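Local coordinates for chorismate mutase (Clostridium thermocellum, PDB 1XHO), which probably catalyses the Claisen rearrangement of chorismate to prephenate as a trimeric AroH-class chorismate mutase, at residues S73-V78 with M102-I107; K80-A85 with K115-M120. All coordinates share one frame; numbering follows the deposited sequence.

Contact 1. Residues S73-V78 with M102-I107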
loop_
_atom_site.group_PDB
_atom_site.type_symbol
_atom_site.label_atom_id
_atom_site.label_comp_id
_atom_site.label_asym_id
_atom_site.label_seq_id
_atom_site.Cartn_x
_atom_site.Cartn_y
_atom_site.Cartn_z
ATOM N N SER C 73 -5.376 -4.631 -8.204
ATOM C CA SER C 73 -5.384 -3.373 -7.467
ATOM C C SER C 73 -4.368 -2.364 -8.021
ATOM O O SER C 73 -3.409 -2.734 -8.713
ATOM C CB SER C 73 -5.150 -3.636 -5.975
ATOM O OG SER C 73 -3.956 -4.370 -5.751
ATOM N N ILE C 74 -4.622 -1.081 -7.749
ATOM C CA ILE C 74 -3.699 -0.020 -8.117
ATOM C C ILE C 74 -3.506 0.951 -6.961
ATOM O O ILE C 74 -4.461 1.578 -6.492
ATOM C CB ILE C 74 -4.119 0.755 -9.385
ATOM C CG1 ILE C 74 -4.651 -0.214 -10.454
ATOM C CG2 ILE C 74 -2.912 1.579 -9.877
ATOM C CD1 ILE C 74 -4.862 0.377 -11.814
ATOM N N ILE C 75 -2.254 1.034 -6.503
ATOM C CA ILE C 75 -1.840 1.941 -5.448
ATOM C C ILE C 75 -1.036 3.070 -6.085
ATOM O O ILE C 75 -0.085 2.822 -6.813
ATOM C CB ILE C 75 -0.980 1.210 -4.380
ATOM C CG1 ILE C 75 -1.831 0.144 -3.653
ATOM C CG2 ILE C 75 -0.378 2.218 -3.370
ATOM C CD1 ILE C 75 -1.034 -0.711 -2.633
ATOM N N PHE C 76 -1.440 4.304 -5.811
ATOM C CA PHE C 76 -0.742 5.488 -6.299
ATOM C C PHE C 76 -0.049 6.228 -5.161
ATOM O O PHE C 76 -0.585 6.309 -4.062
ATOM C CB PHE C 76 -1.732 6.448 -6.938
ATOM C CG PHE C 76 -2.521 5.857 -8.071
ATOM C CD1 PHE C 76 -2.112 6.039 -9.395
ATOM C CD2 PHE C 76 -3.685 5.144 -7.822
ATOM C CE1 PHE C 76 -2.855 5.519 -10.448
ATOM C CE2 PHE C 76 -4.431 4.603 -8.876
ATOM C CZ PHE C 76 -4.018 4.800 -10.193
ATOM N N THR C 77 1.138 6.770 -5.433
ATOM C CA THR C 77 1.756 7.764 -4.557
ATOM C C THR C 77 2.162 8.984 -5.354
ATOM O O THR C 77 2.500 8.888 -6.541
ATOM C CB THR C 77 3.005 7.245 -3.790
ATOM O OG1 THR C 77 4.058 6.909 -4.714
ATOM C CG2 THR C 77 2.649 6.041 -2.888
ATOM N N VAL C 78 2.121 10.135 -4.698
ATOM C CA VAL C 78 2.718 11.336 -5.236
ATOM C C VAL C 78 3.635 11.916 -4.174
ATOM O O VAL C 78 3.424 11.720 -2.971
ATOM C CB VAL C 78 1.669 12.395 -5.677
ATOM C CG1 VAL C 78 0.726 11.815 -6.707
ATOM C CG2 VAL C 78 0.884 12.938 -4.471
HETATM N N MSE C 102 -6.149 3.152 -4.651
HETATM C CA MSE C 102 -5.772 3.779 -3.382
HETATM C C MSE C 102 -4.620 4.749 -3.631
HETATM O O MSE C 102 -3.697 4.448 -4.410
HETATM C CB MSE C 102 -5.387 2.705 -2.346
HETATM C CG MSE C 102 -5.038 3.250 -0.947
HETATM SE SE MSE C 102 -5.425 2.011 0.579
HETATM C CE MSE C 102 -7.345 2.448 0.606
ATOM N N CYS C 103 -4.681 5.917 -2.985
ATOM C CA CYS C 103 -3.691 6.972 -3.180
ATOM C C CYS C 103 -3.139 7.478 -1.858
ATOM O O CYS C 103 -3.905 7.792 -0.939
ATOM C CB CYS C 103 -4.302 8.151 -3.924
ATOM S SG CYS C 103 -5.099 7.738 -5.449
HETATM N N MSE C 104 -1.806 7.553 -1.784
HETATM C CA MSE C 104 -1.089 8.059 -0.624
HETATM C C MSE C 104 -0.057 9.052 -1.112
HETATM O O MSE C 104 0.087 9.274 -2.307
HETATM C CB MSE C 104 -0.358 6.929 0.121
HETATM C CG MSE C 104 -1.246 5.796 0.650
HETATM SE SE MSE C 104 -1.787 4.488 -0.718
HETATM C CE MSE C 104 -1.606 2.927 0.439
ATOM N N ASN C 105 0.665 9.647 -0.178
ATOM C CA ASN C 105 1.858 10.387 -0.524
ATOM C C ASN C 105 3.055 9.474 -0.396
ATOM O O ASN C 105 3.055 8.511 0.393
ATOM C CB ASN C 105 2.042 11.619 0.369
ATOM C CG ASN C 105 1.087 12.751 0.017
ATOM O OD1 ASN C 105 0.172 13.050 0.777
ATOM N ND2 ASN C 105 1.321 13.408 -1.122
ATOM N N GLU C 106 4.076 9.776 -1.188
ATOM C CA GLU C 106 5.340 9.068 -1.129
ATOM C C GLU C 106 6.010 9.385 0.210
ATOM O O GLU C 106 5.767 10.432 0.805
ATOM C CB GLU C 106 6.240 9.516 -2.312
ATOM C CG GLU C 106 7.632 8.839 -2.410
ATOM C CD GLU C 106 7.580 7.383 -2.870
ATOM O OE1 GLU C 106 6.489 6.879 -3.242
ATOM O OE2 GLU C 106 8.640 6.732 -2.857
ATOM N N ILE C 107 6.835 8.467 0.688
ATOM C CA ILE C 107 7.719 8.737 1.814
ATOM C C ILE C 107 8.388 10.112 1.636
ATOM O O ILE C 107 8.878 10.445 0.548
ATOM C CB ILE C 107 8.774 7.619 1.981
ATOM C CG1 ILE C 107 9.617 7.830 3.252
ATOM C CG2 ILE C 107 9.648 7.481 0.707
ATOM C CD1 ILE C 107 10.592 6.649 3.545
#
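Val78 O takes two hydrogen bonds from opposite faces of its carbonyl plane. Glu106 N reaches it from one face at 2.7 Å, and Asn105 ND2, with the oxygen close to its own amide plane, from the other at 3.3 Å. Two donors thus grip the carbonyl where strand 100-105 ends. The amide suits this place because its other end is also used: Asn105 OD1 accepts from the backbone N of Asp108 of the second subunit, which fixes the rotation of the group. Next to this, Thr77 OG1, set between backbone N and carbonyl carbon (chi1 64°), donates to Glu106 OE1 at 2.8 Å, nearly along its C-O axis; a short hydroxyl suits a carboxylate whose other oxygen makes a long, weak ion pair with Arg118 NH1. The strands themselves are parallel, and their ladder includes Phe76 N to Met102 O, 2.7 Å. On the face bearing Phe76, Cys103 SG lies obliquely beside the ring, 3.8 Å from Phe76 CD2, a sulfur-aromatic contact suited to a small, polarisable thiol. On the other face the bent selenomethionine Met104 lays SE 3.8 Å from Ile75 CG2, and both residues go on to touch Met104 of the third subunit. Helix 89-93 links these strands in a beta-alpha-beta unit, whose sheet packs against its copies in the trimeric barrel typical of AroH-class chorismate mutases.

Contact 2. Residues K80-A85 with K115-M120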
loop_
_atom_site.group_PDB
_atom_site.type_symbol
_atom_site.label_atom_id
_atom_site.label_comp_id
_atom_site.label_asym_id
_atom_site.label_seq_id
_atom_site.Cartn_x
_atom_site.Cartn_y
_atom_site.Cartn_z
ATOM N N LYS C 80 5.334 15.037 -2.018
ATOM C CA LYS C 80 4.718 16.138 -1.237
ATOM C C LYS C 80 4.349 17.392 -2.067
ATOM O O LYS C 80 3.336 18.067 -1.797
ATOM C CB LYS C 80 5.673 16.528 -0.106
ATOM C CG LYS C 80 5.134 17.543 0.872
ATOM C CD LYS C 80 5.831 17.419 2.226
ATOM C CE LYS C 80 7.346 17.624 2.126
ATOM N NZ LYS C 80 7.961 17.794 3.479
ATOM N N ASP C 81 5.169 17.689 -3.073
ATOM C CA ASP C 81 4.949 18.841 -3.961
ATOM C C ASP C 81 3.763 18.703 -4.927
ATOM O O ASP C 81 3.452 19.646 -5.613
ATOM C CB ASP C 81 6.227 19.160 -4.757
ATOM C CG ASP C 81 6.883 17.916 -5.346
ATOM O OD1 ASP C 81 6.179 16.947 -5.689
ATOM O OD2 ASP C 81 8.116 17.902 -5.446
ATOM N N LEU C 82 3.128 17.533 -4.993
ATOM C CA LEU C 82 1.899 17.360 -5.775
ATOM C C LEU C 82 0.677 17.163 -4.864
ATOM O O LEU C 82 0.643 16.219 -4.068
ATOM C CB LEU C 82 2.017 16.153 -6.712
ATOM C CG LEU C 82 3.161 16.140 -7.727
ATOM C CD1 LEU C 82 3.082 14.864 -8.581
ATOM C CD2 LEU C 82 3.144 17.410 -8.601
ATOM N N ASP C 83 -0.311 18.052 -4.987
ATOM C CA ASP C 83 -1.587 17.938 -4.244
ATOM C C ASP C 83 -2.829 18.339 -5.063
ATOM O O ASP C 83 -3.931 18.356 -4.529
ATOM C CB ASP C 83 -1.533 18.776 -2.939
ATOM C CG ASP C 83 -1.510 20.303 -3.191
ATOM O OD1 ASP C 83 -1.553 20.746 -4.354
ATOM O OD2 ASP C 83 -1.441 21.069 -2.202
ATOM N N ALA C 84 -2.652 18.645 -6.350
ATOM C CA ALA C 84 -3.723 19.247 -7.146
ATOM C C ALA C 84 -4.831 18.262 -7.522
ATOM O O ALA C 84 -5.962 18.678 -7.771
ATOM C CB ALA C 84 -3.152 19.911 -8.400
ATOM N N ALA C 85 -4.520 16.967 -7.574
ATOM C CA ALA C 85 -5.557 15.953 -7.794
ATOM C C ALA C 85 -5.122 14.529 -7.424
ATOM O O ALA C 85 -3.938 14.260 -7.215
ATOM C CB ALA C 85 -6.029 15.990 -9.251
ATOM N N LYS C 115 8.058 16.065 -8.067
ATOM C CA LYS C 115 7.010 16.005 -9.100
ATOM C C LYS C 115 6.736 14.589 -9.622
ATOM O O LYS C 115 6.371 14.412 -10.793
ATOM C CB LYS C 115 7.347 16.932 -10.274
ATOM C CG LYS C 115 7.605 18.383 -9.907
ATOM C CD LYS C 115 6.359 19.090 -9.344
ATOM C CE LYS C 115 6.652 20.609 -9.083
ATOM N NZ LYS C 115 5.990 21.158 -7.844
ATOM N N CYS C 116 6.864 13.598 -8.736
ATOM C CA CYS C 116 6.884 12.193 -9.135
ATOM C C CYS C 116 5.631 11.425 -8.716
ATOM O O CYS C 116 5.281 11.371 -7.534
ATOM C CB CYS C 116 8.155 11.500 -8.572
ATOM S SG CYS C 116 8.329 9.728 -8.960
ATOM N N ILE C 117 4.987 10.806 -9.702
ATOM C CA ILE C 117 3.876 9.888 -9.481
ATOM C C ILE C 117 4.363 8.441 -9.633
ATOM O O ILE C 117 4.922 8.072 -10.675
ATOM C CB ILE C 117 2.734 10.157 -10.485
ATOM C CG1 ILE C 117 2.283 11.621 -10.376
ATOM C CG2 ILE C 117 1.569 9.197 -10.253
ATOM C CD1 ILE C 117 1.572 12.136 -11.577
ATOM N N ARG C 118 4.157 7.634 -8.590
ATOM C CA ARG C 118 4.450 6.194 -8.637
ATOM C C ARG C 118 3.177 5.352 -8.596
ATOM O O ARG C 118 2.164 5.756 -8.027
ATOM C CB ARG C 118 5.409 5.773 -7.520
ATOM C CG ARG C 118 6.774 6.473 -7.599
ATOM C CD ARG C 118 7.666 5.993 -6.467
ATOM N NE ARG C 118 9.058 6.443 -6.528
ATOM C CZ ARG C 118 9.521 7.632 -6.129
ATOM N NH1 ARG C 118 8.723 8.576 -5.690
ATOM N NH2 ARG C 118 10.807 7.884 -6.207
ATOM N N VAL C 119 3.248 4.185 -9.232
ATOM C CA VAL C 119 2.125 3.262 -9.356
ATOM C C VAL C 119 2.616 1.867 -9.027
ATOM O O VAL C 119 3.644 1.445 -9.545
ATOM C CB VAL C 119 1.556 3.228 -10.809
ATOM C CG1 VAL C 119 0.464 2.156 -10.952
ATOM C CG2 VAL C 119 1.039 4.569 -11.192
HETATM N N MSE C 120 1.886 1.170 -8.157
HETATM C CA MSE C 120 2.104 -0.245 -7.910
HETATM C C MSE C 120 0.833 -1.014 -8.305
HETATM O O MSE C 120 -0.251 -0.806 -7.741
HETATM C CB MSE C 120 2.442 -0.496 -6.447
HETATM C CG MSE C 120 2.538 -1.991 -6.085
HETATM SE SE MSE C 120 3.103 -2.295 -4.240
HETATM C CE MSE C 120 5.087 -2.221 -4.520
#
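Asp81 holds its carboxylate against the backbone N of Lys115, fastening the loop after strand 71-78 to the start of strand 116-124 in the mixed sheet of the AroH-type (type I) chorismate mutase fold. Lys115 N lies 3.2 Å from Asp81 OD1, approaching on the syn side but well out of the carboxylate plane, and a second, weak bond goes to OD2 of the same group. A short acidic side chain suits the spot, since CG stands between its own backbone N and carbonyl carbon (chi1 45°) and the carboxylate can meet a main-chain N-H. The lysine chain, bent at chi2 and chi4, curls back toward the loop until its NZ is 3.7 Å from Asp81 CB. That NZ and Asp81 OD2 are 4.6 Å apart, beyond a salt bridge, although the opposite charges may still attract. The methylenes of Lys115 are used as well: its CD rests 3.7 Å from Leu82 CD2. Leucine fits because its two branches divide the work, and CD1 turns to the strand, where the side chains of Leu82 and Ile117 cross at about a right angle. Farther out, Thr79 OG1 is hydrogen-bonded to both Asp81 OD1 and Cys116 N, so one hydroxyl positions the carboxylate and the beginning of the strand together. Val41 packs on Leu82 and Ile117, and Thr53 of helix 46-63 also touches the isoleucine. Within this apolar patch, Leu82 CD1 stands 3.8 Å from Ile117 CG1.

Overall arrangement
The centres of contacts 1 and 2 lie about 8 Å apart, and both reach the same mixed sheet. Strand 71-78 lies between strand 100-105, parallel to it, and strand 116-124, antiparallel to it. Along the chain the segments alternate: 73-78, 80-85, 102-107, then 115-120. The contacts also meet directly, through the probable hydrogen bonds Ile75 O to Met120 N and Thr77 O to Arg118 N, both 2.9 Å, and through packing of Ile74 on Val119. Contact 1 joins the strand outermost within this chain, which bonds on to the second subunit, to its neighbour, while contact 2 fastens a loop to strand 116-124. Both touch the third subunit, tying the fold to trimer assembly.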